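Local structure of uncharacterized protein SPO1766 (Silicibacter pomeroyi, 3DNX) at residues Q14-G19 with L102-Y107; V30-F35 with T134-R139; W55-K60 with R81-V86. The protein is of unknown function but belongs to the MmcB-like family of the PDDEXK nuclease clan and probably takes part in DNA repair. All coordinates share one frame; numbering follows the deposited sequence.

Contact 1: Q14-G19 with L102-Y107; sequences QRLARG and LIADAY
Arg18 lays its aliphatic chain over the carbonyl of Ala106. CG, anti to the backbone N (chi1 -168°), comes beside that carbonyl, and the chain then runs extended to NE, with CG and CD both passing Ala106 O. The guanidinium returns to the same oxygen: NH2 donates to Ala106 O at 3.0 Å, the N-H pointing at it at 158°. The oxygen lies close to the guanidinium plane, whereas NH2 stands well above the plane of the carbonyl. Next to it, Tyr107 turns its ring nearly perpendicular to the guanidinium (82°) and brings CD1 to 3.7 Å from Arg18 NH2. A long arginine suits this place because its carbons can pack on the loop before its end binds it.

One turn earlier, Arg15 reaches past Ala106 on its own extended chain, and Arg15 NH2 comes 3.7 Å from Ala106 CB. A water joins Arg15 NH2 to the backbone N of Ala106. The small alanine also lets the loop come so near that its CA-H points at Arg15 O, with Ala106 CA 3.2 Å from that oxygen. At Gly19 a side chain would head straight into Asp105 O; its absence is what lets Gly19 CA come 3.2 Å from that oxygen. Leu16 CD2 lies against the backbone of Ala104 and 4.0 Å from Ala104 CB. The loop keeps its shape through an Asx turn, in which Asp105 OD1 accepts from Tyr107 N at 2.9 Å.

The contact seats helix 12-26 against the end of strand 100-104, which lies in the sheet between strands 81-86 and 109-113. Further along the helix, Arg22 bonds Tyr107 O, and Arg18 also makes a long, weak ion pair with Asp145 of the second subunit.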
loop_
_atom_site.group_PDB
_atom_site.type_symbol
_atom_site.label_atom_id
_atom_site.label_comp_id
_atom_site.label_asym_id
_atom_site.label_seq_id
_atom_site.Cartn_x
_atom_site.Cartn_y
_atom_site.Cartn_z
ATOM N N GLN A 14 -13.055 -15.368 0.656
ATOM C CA GLN A 14 -13.017 -13.968 0.319
ATOM C C GLN A 14 -14.031 -13.190 1.129
ATOM O O GLN A 14 -13.826 -12.014 1.390
ATOM C CB GLN A 14 -13.254 -13.746 -1.180
ATOM C CG GLN A 14 -12.092 -14.187 -2.071
ATOM C CD GLN A 14 -12.401 -14.038 -3.532
ATOM O OE1 GLN A 14 -13.438 -14.495 -4.010
ATOM N NE2 GLN A 14 -11.483 -13.410 -4.269
ATOM N N ARG A 15 -15.148 -13.829 1.437
ATOM C CA ARG A 15 -16.198 -13.221 2.245
ATOM C C ARG A 15 -15.681 -12.897 3.630
ATOM O O ARG A 15 -15.812 -11.775 4.097
ATOM C CB ARG A 15 -17.404 -14.170 2.306
ATOM C CG ARG A 15 -18.303 -14.138 1.055
ATOM C CD ARG A 15 -19.500 -15.052 1.229
ATOM N NE ARG A 15 -20.565 -14.789 0.262
ATOM C CZ ARG A 15 -21.653 -14.033 0.470
ATOM N NH1 ARG A 15 -22.547 -13.904 -0.504
ATOM N NH2 ARG A 15 -21.876 -13.407 1.629
ATOM N N LEU A 16 -15.100 -13.896 4.289
ATOM C CA LEU A 16 -14.517 -13.695 5.611
ATOM C C LEU A 16 -13.471 -12.581 5.550
ATOM O O LEU A 16 -13.477 -11.708 6.403
ATOM C CB LEU A 16 -13.886 -14.988 6.165
ATOM C CG LEU A 16 -14.804 -16.195 6.394
ATOM C CD1 LEU A 16 -13.985 -17.473 6.688
ATOM C CD2 LEU A 16 -15.744 -15.891 7.531
ATOM N N ALA A 17 -12.620 -12.586 4.514
ATOM C CA ALA A 17 -11.567 -11.606 4.433
ATOM C C ALA A 17 -12.139 -10.170 4.293
ATOM O O ALA A 17 -11.514 -9.199 4.720
ATOM C CB ALA A 17 -10.623 -11.906 3.282
ATOM N N ARG A 18 -13.270 -10.054 3.611
ATOM C CA ARG A 18 -13.955 -8.737 3.503
ATOM C C ARG A 18 -14.357 -8.201 4.823
ATOM O O ARG A 18 -14.063 -7.050 5.138
ATOM C CB ARG A 18 -15.166 -8.833 2.570
ATOM C CG ARG A 18 -15.800 -7.487 2.147
ATOM C CD ARG A 18 -16.960 -7.924 1.255
ATOM N NE ARG A 18 -17.637 -6.890 0.536
ATOM C CZ ARG A 18 -18.854 -6.439 0.820
ATOM N NH1 ARG A 18 -19.379 -5.508 0.029
ATOM N NH2 ARG A 18 -19.543 -6.882 1.876
ATOM N N GLY A 19 -14.964 -9.056 5.644
ATOM C CA GLY A 19 -15.381 -8.660 6.991
ATOM C C GLY A 19 -14.235 -8.375 7.888
ATOM O O GLY A 19 -14.230 -7.367 8.615
ATOM N N LEU A 102 -11.067 -14.482 15.355
ATOM C CA LEU A 102 -12.136 -13.591 14.968
ATOM C C LEU A 102 -13.292 -14.410 14.474
ATOM O O LEU A 102 -13.099 -15.434 13.816
ATOM C CB LEU A 102 -11.737 -12.619 13.823
ATOM C CG LEU A 102 -10.724 -11.512 14.111
ATOM C CD1 LEU A 102 -9.339 -12.077 14.043
ATOM C CD2 LEU A 102 -10.861 -10.414 13.116
ATOM N N ILE A 103 -14.489 -13.949 14.784
ATOM C CA ILE A 103 -15.683 -14.438 14.109
ATOM C C ILE A 103 -16.103 -13.394 13.076
ATOM O O ILE A 103 -16.247 -12.218 13.409
ATOM C CB ILE A 103 -16.846 -14.699 15.100
ATOM C CG1 ILE A 103 -16.419 -15.577 16.293
ATOM C CG2 ILE A 103 -18.040 -15.258 14.356
ATOM C CD1 ILE A 103 -16.069 -16.968 15.927
ATOM N N ALA A 104 -16.269 -13.823 11.823
ATOM C CA ALA A 104 -16.417 -12.920 10.695
ATOM C C ALA A 104 -17.515 -13.408 9.747
ATOM O O ALA A 104 -17.957 -14.577 9.812
ATOM C CB ALA A 104 -15.072 -12.797 9.932
ATOM N N ASP A 105 -17.975 -12.475 8.915
ATOM C CA ASP A 105 -18.769 -12.775 7.710
ATOM C C ASP A 105 -18.411 -11.738 6.656
ATOM O O ASP A 105 -17.436 -11.045 6.836
ATOM C CB ASP A 105 -20.287 -12.853 7.990
ATOM C CG ASP A 105 -20.905 -11.534 8.493
ATOM O OD1 ASP A 105 -20.325 -10.432 8.401
ATOM O OD2 ASP A 105 -22.041 -11.599 8.992
ATOM N N ALA A 106 -19.190 -11.613 5.575
ATOM C CA ALA A 106 -18.816 -10.693 4.504
ATOM C C ALA A 106 -18.934 -9.251 4.931
ATOM O O ALA A 106 -18.404 -8.411 4.244
ATOM C CB ALA A 106 -19.652 -10.928 3.219
ATOM N N TYR A 107 -19.586 -8.959 6.065
ATOM C CA TYR A 107 -19.953 -7.603 6.369
ATOM C C TYR A 107 -19.250 -6.984 7.558
ATOM O O TYR A 107 -19.263 -5.755 7.711
ATOM C CB TYR A 107 -21.448 -7.537 6.615
ATOM C CG TYR A 107 -22.208 -8.156 5.468
ATOM C CD1 TYR A 107 -22.296 -7.494 4.267
ATOM C CD2 TYR A 107 -22.756 -9.439 5.568
ATOM C CE1 TYR A 107 -22.997 -8.029 3.192
ATOM C CE2 TYR A 107 -23.436 -10.004 4.493
ATOM C CZ TYR A 107 -23.555 -9.285 3.309
ATOM O OH TYR A 107 -24.211 -9.792 2.215
HETATM O O HOH W 1 -21.363 -13.726 4.573
#

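Contact 2: V30-F35 with T134-R139; sequences VSVEEF and THAARR
This is a helix-on-strand contact at the border of the sheet, where helix 122-144 packs on strand 30-35, one of the two outermost strands within the chain. It is narrow and mostly buried, and one residue, His135, carries most of it. Its CB bond points to the strand, CG continues anti to the backbone N (chi1 177°), and the two faces of the imidazole receive different partners. Val32 approaches one of them: its CG2 lies 4.0 Å from the His135 ring centroid and only 13° off the normal, a CH-pi contact, while Val32 CB is 3.6 Å from His135 CD2. Against the opposite face lies the guanidinium of Arg139, one helical turn on, with NH2 3.2 Å above the His135 ring plane and offset toward the rim.

The rim of the imidazole meets the bend of the strand. Glu34 O lies near the ring plane, 3.5 Å from His135 CE1, and Phe35 sets the edge of its ring against the histidine, CD2 being 4.0 Å from His135 ND1. A flat ring suits this place because it can take a methyl on one face and a guanidinium on the other. A sodium ion lies about 3 Å from the nearest side-chain atom of His135. Beside the ring, Val32 CG1 touches Ala136 CB at 3.8 Å; the small alanine keeps helix and strand close and also leaves room for Ala136 of the second subunit. Glu33 points its carboxylate away from the helix, to a salt bridge with Arg144 of that subunit.

The bend has a recognisable form. Glu34 adopts left-handed backbone angles, and it and Phe35 together face Val43, an arrangement that fits a G1 beta bulge, here under a helix that also packs on its dimer mate.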
loop_
_atom_site.group_PDB
_atom_site.type_symbol
_atom_site.label_atom_id
_atom_site.label_comp_id
_atom_site.label_asym_id
_atom_site.label_seq_id
_atom_site.Cartn_x
_atom_site.Cartn_y
_atom_site.Cartn_z
ATOM N N VAL A 30 -4.744 -1.388 8.534
ATOM C CA VAL A 30 -5.016 -1.572 7.115
ATOM C C VAL A 30 -4.660 -3.017 6.779
ATOM O O VAL A 30 -4.025 -3.703 7.580
ATOM C CB VAL A 30 -4.192 -0.608 6.232
ATOM C CG1 VAL A 30 -4.693 0.874 6.452
ATOM C CG2 VAL A 30 -2.697 -0.709 6.540
ATOM N N SER A 31 -5.011 -3.454 5.594
ATOM C CA SER A 31 -4.842 -4.870 5.264
ATOM C C SER A 31 -4.663 -5.061 3.774
ATOM O O SER A 31 -5.014 -4.194 2.965
ATOM C CB SER A 31 -5.999 -5.689 5.772
ATOM O OG SER A 31 -7.220 -5.301 5.132
ATOM N N VAL A 32 -4.085 -6.214 3.432
ATOM C CA VAL A 32 -4.104 -6.726 2.085
ATOM C C VAL A 32 -4.484 -8.204 2.124
ATOM O O VAL A 32 -4.395 -8.876 3.165
ATOM C CB VAL A 32 -2.763 -6.564 1.296
ATOM C CG1 VAL A 32 -2.422 -5.053 1.104
ATOM C CG2 VAL A 32 -1.612 -7.321 1.896
ATOM N N GLU A 33 -4.883 -8.699 0.974
ATOM C CA GLU A 33 -5.201 -10.088 0.836
ATOM C C GLU A 33 -4.169 -10.873 0.023
ATOM O O GLU A 33 -3.472 -10.342 -0.859
ATOM C CB GLU A 33 -6.578 -10.238 0.181
ATOM C CG GLU A 33 -7.745 -9.952 1.061
ATOM C CD GLU A 33 -9.085 -10.369 0.397
ATOM O OE1 GLU A 33 -9.218 -11.543 -0.101
ATOM O OE2 GLU A 33 -10.020 -9.542 0.397
ATOM N N GLU A 34 -4.079 -12.165 0.336
ATOM C CA GLU A 34 -3.208 -13.097 -0.398
ATOM C C GLU A 34 -1.779 -12.603 -0.423
ATOM O O GLU A 34 -1.169 -12.481 -1.457
ATOM C CB GLU A 34 -3.748 -13.292 -1.809
ATOM C CG GLU A 34 -5.197 -13.695 -1.790
ATOM C CD GLU A 34 -5.710 -14.071 -3.147
ATOM O OE1 GLU A 34 -5.450 -13.318 -4.104
ATOM O OE2 GLU A 34 -6.396 -15.115 -3.245
ATOM N N PHE A 35 -1.261 -12.319 0.755
ATOM C CA PHE A 35 0.065 -11.818 0.922
ATOM C C PHE A 35 1.150 -12.904 1.022
ATOM O O PHE A 35 0.992 -13.875 1.772
ATOM C CB PHE A 35 0.120 -11.002 2.183
ATOM C CG PHE A 35 1.429 -10.381 2.409
ATOM C CD1 PHE A 35 2.270 -10.869 3.379
ATOM C CD2 PHE A 35 1.853 -9.325 1.617
ATOM C CE1 PHE A 35 3.488 -10.298 3.610
ATOM C CE2 PHE A 35 3.091 -8.771 1.830
ATOM C CZ PHE A 35 3.908 -9.245 2.844
ATOM N N THR A 134 4.269 -2.512 -1.372
ATOM C CA THR A 134 4.353 -2.851 -2.762
ATOM C C THR A 134 3.120 -3.559 -3.266
ATOM O O THR A 134 2.635 -3.252 -4.342
ATOM C CB THR A 134 5.589 -3.685 -3.013
ATOM O OG1 THR A 134 6.715 -2.900 -2.614
ATOM C CG2 THR A 134 5.693 -4.024 -4.486
ATOM N N HIS A 135 2.612 -4.496 -2.468
ATOM C CA HIS A 135 1.430 -5.276 -2.825
ATOM C C HIS A 135 0.232 -4.350 -2.955
ATOM O O HIS A 135 -0.507 -4.346 -3.958
ATOM C CB HIS A 135 1.218 -6.339 -1.724
ATOM C CG HIS A 135 0.006 -7.193 -1.894
ATOM N ND1 HIS A 135 0.079 -8.572 -1.919
ATOM C CD2 HIS A 135 -1.316 -6.888 -1.952
ATOM C CE1 HIS A 135 -1.141 -9.073 -2.021
ATOM N NE2 HIS A 135 -2.006 -8.073 -2.041
ATOM N N ALA A 136 0.024 -3.564 -1.907
ATOM C CA ALA A 136 -1.093 -2.651 -1.873
ATOM C C ALA A 136 -1.090 -1.682 -3.038
ATOM O O ALA A 136 -2.134 -1.446 -3.674
ATOM C CB ALA A 136 -1.060 -1.899 -0.567
ATOM N N ALA A 137 0.059 -1.061 -3.288
ATOM C CA ALA A 137 0.141 -0.010 -4.294
ATOM C C ALA A 137 -0.009 -0.571 -5.718
ATOM O O ALA A 137 -0.656 0.059 -6.542
ATOM C CB ALA A 137 1.402 0.840 -4.139
ATOM N N ARG A 138 0.512 -1.772 -5.978
ATOM C CA ARG A 138 0.318 -2.417 -7.280
ATOM C C ARG A 138 -1.148 -2.662 -7.547
ATOM O O ARG A 138 -1.655 -2.318 -8.606
ATOM C CB ARG A 138 1.061 -3.763 -7.395
ATOM C CG ARG A 138 2.451 -3.626 -7.869
ATOM C CD ARG A 138 3.132 -5.019 -8.102
ATOM N NE ARG A 138 4.534 -4.774 -8.461
ATOM C CZ ARG A 138 5.604 -5.370 -7.909
ATOM N NH1 ARG A 138 5.474 -6.324 -6.974
ATOM N NH2 ARG A 138 6.825 -5.024 -8.322
ATOM N N ARG A 139 -1.827 -3.325 -6.590
ATOM C CA ARG A 139 -3.240 -3.646 -6.762
ATOM C C ARG A 139 -4.079 -2.410 -6.938
ATOM O O ARG A 139 -5.030 -2.414 -7.694
ATOM C CB ARG A 139 -3.778 -4.435 -5.546
ATOM C CG ARG A 139 -3.018 -5.675 -5.224
ATOM C CD ARG A 139 -3.223 -6.749 -6.180
ATOM N NE ARG A 139 -2.688 -8.009 -5.640
ATOM C CZ ARG A 139 -1.406 -8.408 -5.707
ATOM N NH1 ARG A 139 -0.462 -7.648 -6.275
ATOM N NH2 ARG A 139 -1.064 -9.583 -5.195
#

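Contact 3: W55-K60 with R81-V86; sequences WVIECK and RYFWAV. With NA (sodium ion), chain C.
Trp55 and Phe83 meet at a slant: their planes are 39° apart, and Phe83 CE2 comes over the indole face, 3.4 Å from Trp55 CD2. Arg81 runs beside the same indole and points the same way, placing its CB 4.0 Å from the centroid of the five-membered ring of Trp55, a CH-pi contact. One water accepts from both Trp55 NE1 and Arg81 NE. Arginine suits this place by offering methylenes to the indole and a charged end to Glu117 and Ala115 O. Further along this face, under helix 12-26, Ala85 is small enough for Ile57 CG2 to press tightly on its CB at 3.5 Å.

On the other face the side chains of Val56 and Tyr82 cross at a slant, Val56 CG1 lying 3.6 Å from Tyr82 CD1. The phenol oxygen, Tyr82 OH, lies above the face of Trp84, toward its rim, and 3.3 Å from Glu58 CG; this buried hydroxyl finds no polar partner in the model. Lys60 CG meets the edge of the Trp84 indole, 3.7 Å from CE3. Between the two faces the parallel strands are joined by five backbone hydrogen bonds, the first donated by Val56 N and the last by Lys60 N, as expected of a beta-alpha-beta unit with helix 63-68 in the crossover.

Polar groups gather at the end of this unit. Cys59 O binds a sodium ion at 2.5 Å, with three waters and Asp65 as its other ligands, and Lys60 NZ donates to one of those waters at 2.8 Å while forming a salt bridge with Asp69. Glu58 accepts from Asp44 N. Asp44 with Glu58-Cys59-Lys60 is consistent with the Asp and Glu-x-Lys signature of PDDEXK enzymes. Because Cys59 O is the carbonyl of the x residue, the sodium seen here may mark a divalent-metal site like theirs.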
loop_
_atom_site.group_PDB
_atom_site.type_symbol
_atom_site.label_atom_id
_atom_site.label_comp_id
_atom_site.label_asym_id
_atom_site.label_seq_id
_atom_site.Cartn_x
_atom_site.Cartn_y
_atom_site.Cartn_z
ATOM N N TRP A 55 -0.061 -8.485 11.669
ATOM C CA TRP A 55 -0.999 -9.546 11.985
ATOM C C TRP A 55 -1.236 -10.406 10.767
ATOM O O TRP A 55 -1.360 -9.907 9.657
ATOM C CB TRP A 55 -2.336 -8.944 12.390
ATOM C CG TRP A 55 -2.352 -8.265 13.718
ATOM C CD1 TRP A 55 -1.291 -7.919 14.498
ATOM C CD2 TRP A 55 -3.519 -7.806 14.404
ATOM N NE1 TRP A 55 -1.723 -7.251 15.624
ATOM C CE2 TRP A 55 -3.091 -7.180 15.591
ATOM C CE3 TRP A 55 -4.865 -7.835 14.113
ATOM C CZ2 TRP A 55 -3.975 -6.620 16.505
ATOM C CZ3 TRP A 55 -5.759 -7.279 15.045
ATOM C CH2 TRP A 55 -5.290 -6.685 16.214
ATOM N N VAL A 56 -1.251 -11.706 10.967
ATOM C CA VAL A 56 -1.646 -12.643 9.944
ATOM C C VAL A 56 -2.988 -13.211 10.396
ATOM O O VAL A 56 -3.152 -13.660 11.561
ATOM C CB VAL A 56 -0.604 -13.754 9.771
ATOM C CG1 VAL A 56 -1.231 -15.018 9.111
ATOM C CG2 VAL A 56 0.618 -13.200 9.013
ATOM N N ILE A 57 -3.944 -13.190 9.473
ATOM C CA ILE A 57 -5.259 -13.766 9.711
ATOM C C ILE A 57 -5.553 -14.780 8.619
ATOM O O ILE A 57 -5.617 -14.441 7.429
ATOM C CB ILE A 57 -6.381 -12.699 9.757
ATOM C CG1 ILE A 57 -6.081 -11.678 10.841
ATOM C CG2 ILE A 57 -7.771 -13.321 10.016
ATOM C CD1 ILE A 57 -5.711 -10.356 10.274
ATOM N N GLU A 58 -5.726 -16.034 9.043
ATOM C CA GLU A 58 -6.123 -17.092 8.167
ATOM C C GLU A 58 -7.628 -17.297 8.262
ATOM O O GLU A 58 -8.153 -17.657 9.350
ATOM C CB GLU A 58 -5.380 -18.389 8.536
ATOM C CG GLU A 58 -3.942 -18.407 8.152
ATOM C CD GLU A 58 -3.752 -18.402 6.654
ATOM O OE1 GLU A 58 -3.918 -19.473 6.033
ATOM O OE2 GLU A 58 -3.434 -17.333 6.098
ATOM N N CYS A 59 -8.275 -17.179 7.116
ATOM C CA CYS A 59 -9.711 -17.211 6.978
ATOM C C CYS A 59 -10.130 -18.597 6.547
ATOM O O CYS A 59 -9.986 -18.964 5.402
ATOM C CB CYS A 59 -10.182 -16.149 5.979
ATOM S SG CYS A 59 -9.727 -14.472 6.475
ATOM N N LYS A 60 -10.669 -19.386 7.475
ATOM C CA LYS A 60 -11.073 -20.747 7.150
ATOM C C LYS A 60 -12.596 -20.846 7.035
ATOM O O LYS A 60 -13.323 -20.610 7.977
ATOM C CB LYS A 60 -10.520 -21.710 8.184
ATOM C CG LYS A 60 -9.008 -21.653 8.296
ATOM C CD LYS A 60 -8.417 -22.076 6.954
ATOM C CE LYS A 60 -6.944 -22.007 6.936
ATOM N NZ LYS A 60 -6.369 -22.418 5.596
ATOM N N ARG A 81 1.288 -11.112 15.644
ATOM C CA ARG A 81 0.112 -11.817 16.150
ATOM C C ARG A 81 -0.522 -12.612 15.010
ATOM O O ARG A 81 -0.611 -12.130 13.896
ATOM C CB ARG A 81 -0.911 -10.852 16.729
ATOM C CG ARG A 81 -0.404 -10.040 17.912
ATOM C CD ARG A 81 -1.539 -9.328 18.599
ATOM N NE ARG A 81 -1.089 -8.204 19.409
ATOM C CZ ARG A 81 -1.108 -8.138 20.738
ATOM N NH1 ARG A 81 -0.668 -7.047 21.340
ATOM N NH2 ARG A 81 -1.591 -9.111 21.468
ATOM N N TYR A 82 -0.889 -13.841 15.314
ATOM C CA TYR A 82 -1.545 -14.791 14.403
ATOM C C TYR A 82 -2.961 -15.127 14.868
ATOM O O TYR A 82 -3.199 -15.474 16.060
ATOM C CB TYR A 82 -0.731 -16.094 14.324
ATOM C CG TYR A 82 -1.395 -17.112 13.460
ATOM C CD1 TYR A 82 -1.216 -17.099 12.095
ATOM C CD2 TYR A 82 -2.213 -18.107 14.018
ATOM C CE1 TYR A 82 -1.855 -18.023 11.279
ATOM C CE2 TYR A 82 -2.867 -19.017 13.217
ATOM C CZ TYR A 82 -2.645 -18.989 11.847
ATOM O OH TYR A 82 -3.262 -19.893 11.028
ATOM N N PHE A 83 -3.913 -15.002 13.934
ATOM C CA PHE A 83 -5.349 -15.202 14.178
ATOM C C PHE A 83 -5.945 -16.133 13.149
ATOM O O PHE A 83 -5.520 -16.153 11.963
ATOM C CB PHE A 83 -6.192 -13.936 14.034
ATOM C CG PHE A 83 -5.794 -12.800 14.937
ATOM C CD1 PHE A 83 -6.555 -12.453 16.032
ATOM C CD2 PHE A 83 -4.658 -12.049 14.645
ATOM C CE1 PHE A 83 -6.191 -11.376 16.844
ATOM C CE2 PHE A 83 -4.296 -10.980 15.437
ATOM C CZ PHE A 83 -5.048 -10.653 16.549
ATOM N N TRP A 84 -6.959 -16.876 13.611
ATOM C CA TRP A 84 -7.935 -17.506 12.733
ATOM C C TRP A 84 -9.135 -16.593 12.574
ATOM O O TRP A 84 -9.435 -15.831 13.476
ATOM C CB TRP A 84 -8.388 -18.839 13.287
ATOM C CG TRP A 84 -7.282 -19.789 13.569
ATOM C CD1 TRP A 84 -6.663 -19.965 14.756
ATOM C CD2 TRP A 84 -6.664 -20.698 12.643
ATOM N NE1 TRP A 84 -5.692 -20.944 14.640
ATOM C CE2 TRP A 84 -5.665 -21.379 13.338
ATOM C CE3 TRP A 84 -6.865 -20.987 11.286
ATOM C CZ2 TRP A 84 -4.880 -22.356 12.736
ATOM C CZ3 TRP A 84 -6.074 -21.936 10.685
ATOM C CH2 TRP A 84 -5.095 -22.599 11.397
ATOM N N ALA A 85 -9.781 -16.644 11.415
ATOM C CA ALA A 85 -11.081 -15.978 11.181
ATOM C C ALA A 85 -12.024 -17.038 10.581
ATOM O O ALA A 85 -11.700 -17.663 9.588
ATOM C CB ALA A 85 -10.948 -14.756 10.254
ATOM N N VAL A 86 -13.160 -17.241 11.237
ATOM C CA VAL A 86 -14.166 -18.230 10.862
ATOM C C VAL A 86 -15.546 -17.630 11.037
ATOM O O VAL A 86 -15.716 -16.597 11.723
ATOM C CB VAL A 86 -14.041 -19.514 11.721
ATOM C CG1 VAL A 86 -12.640 -20.144 11.551
ATOM C CG2 VAL A 86 -14.357 -19.263 13.207
HETATM NA NA NA C . -9.363 -20.107 3.246
HETATM O O HOH W 2 0.083 -6.044 17.946
HETATM O O HOH W 3 -7.178 -20.197 4.061
HETATM O O HOH W 4 -9.355 -18.112 2.242
HETATM O O HOH W 5 -8.739 -21.633 1.607
#

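From the N terminus the chain first lays down helix 12-26, then strands 30-35, 43-48 and 54-59. Contact 3 closes the shortest loop, joining 55-60 to 81-86 across a beta-alpha-beta crossover. The next strand brings 102-107 back to 14-19 and closes contact 1, and helix 122-144 finally returns to 30-35 in contact 2. Contact 3 is thus nested within both larger loops, whereas contacts 1 and 2 cross. All three reach one sheet: contact 3 at its middle, contact 1 beside it through Leu102 and Ala104, whose backbones pair with Trp84 and Val86, and contact 2 at the border, where Glu33 packs on Ala17 and so joins contact 2 to contact 1.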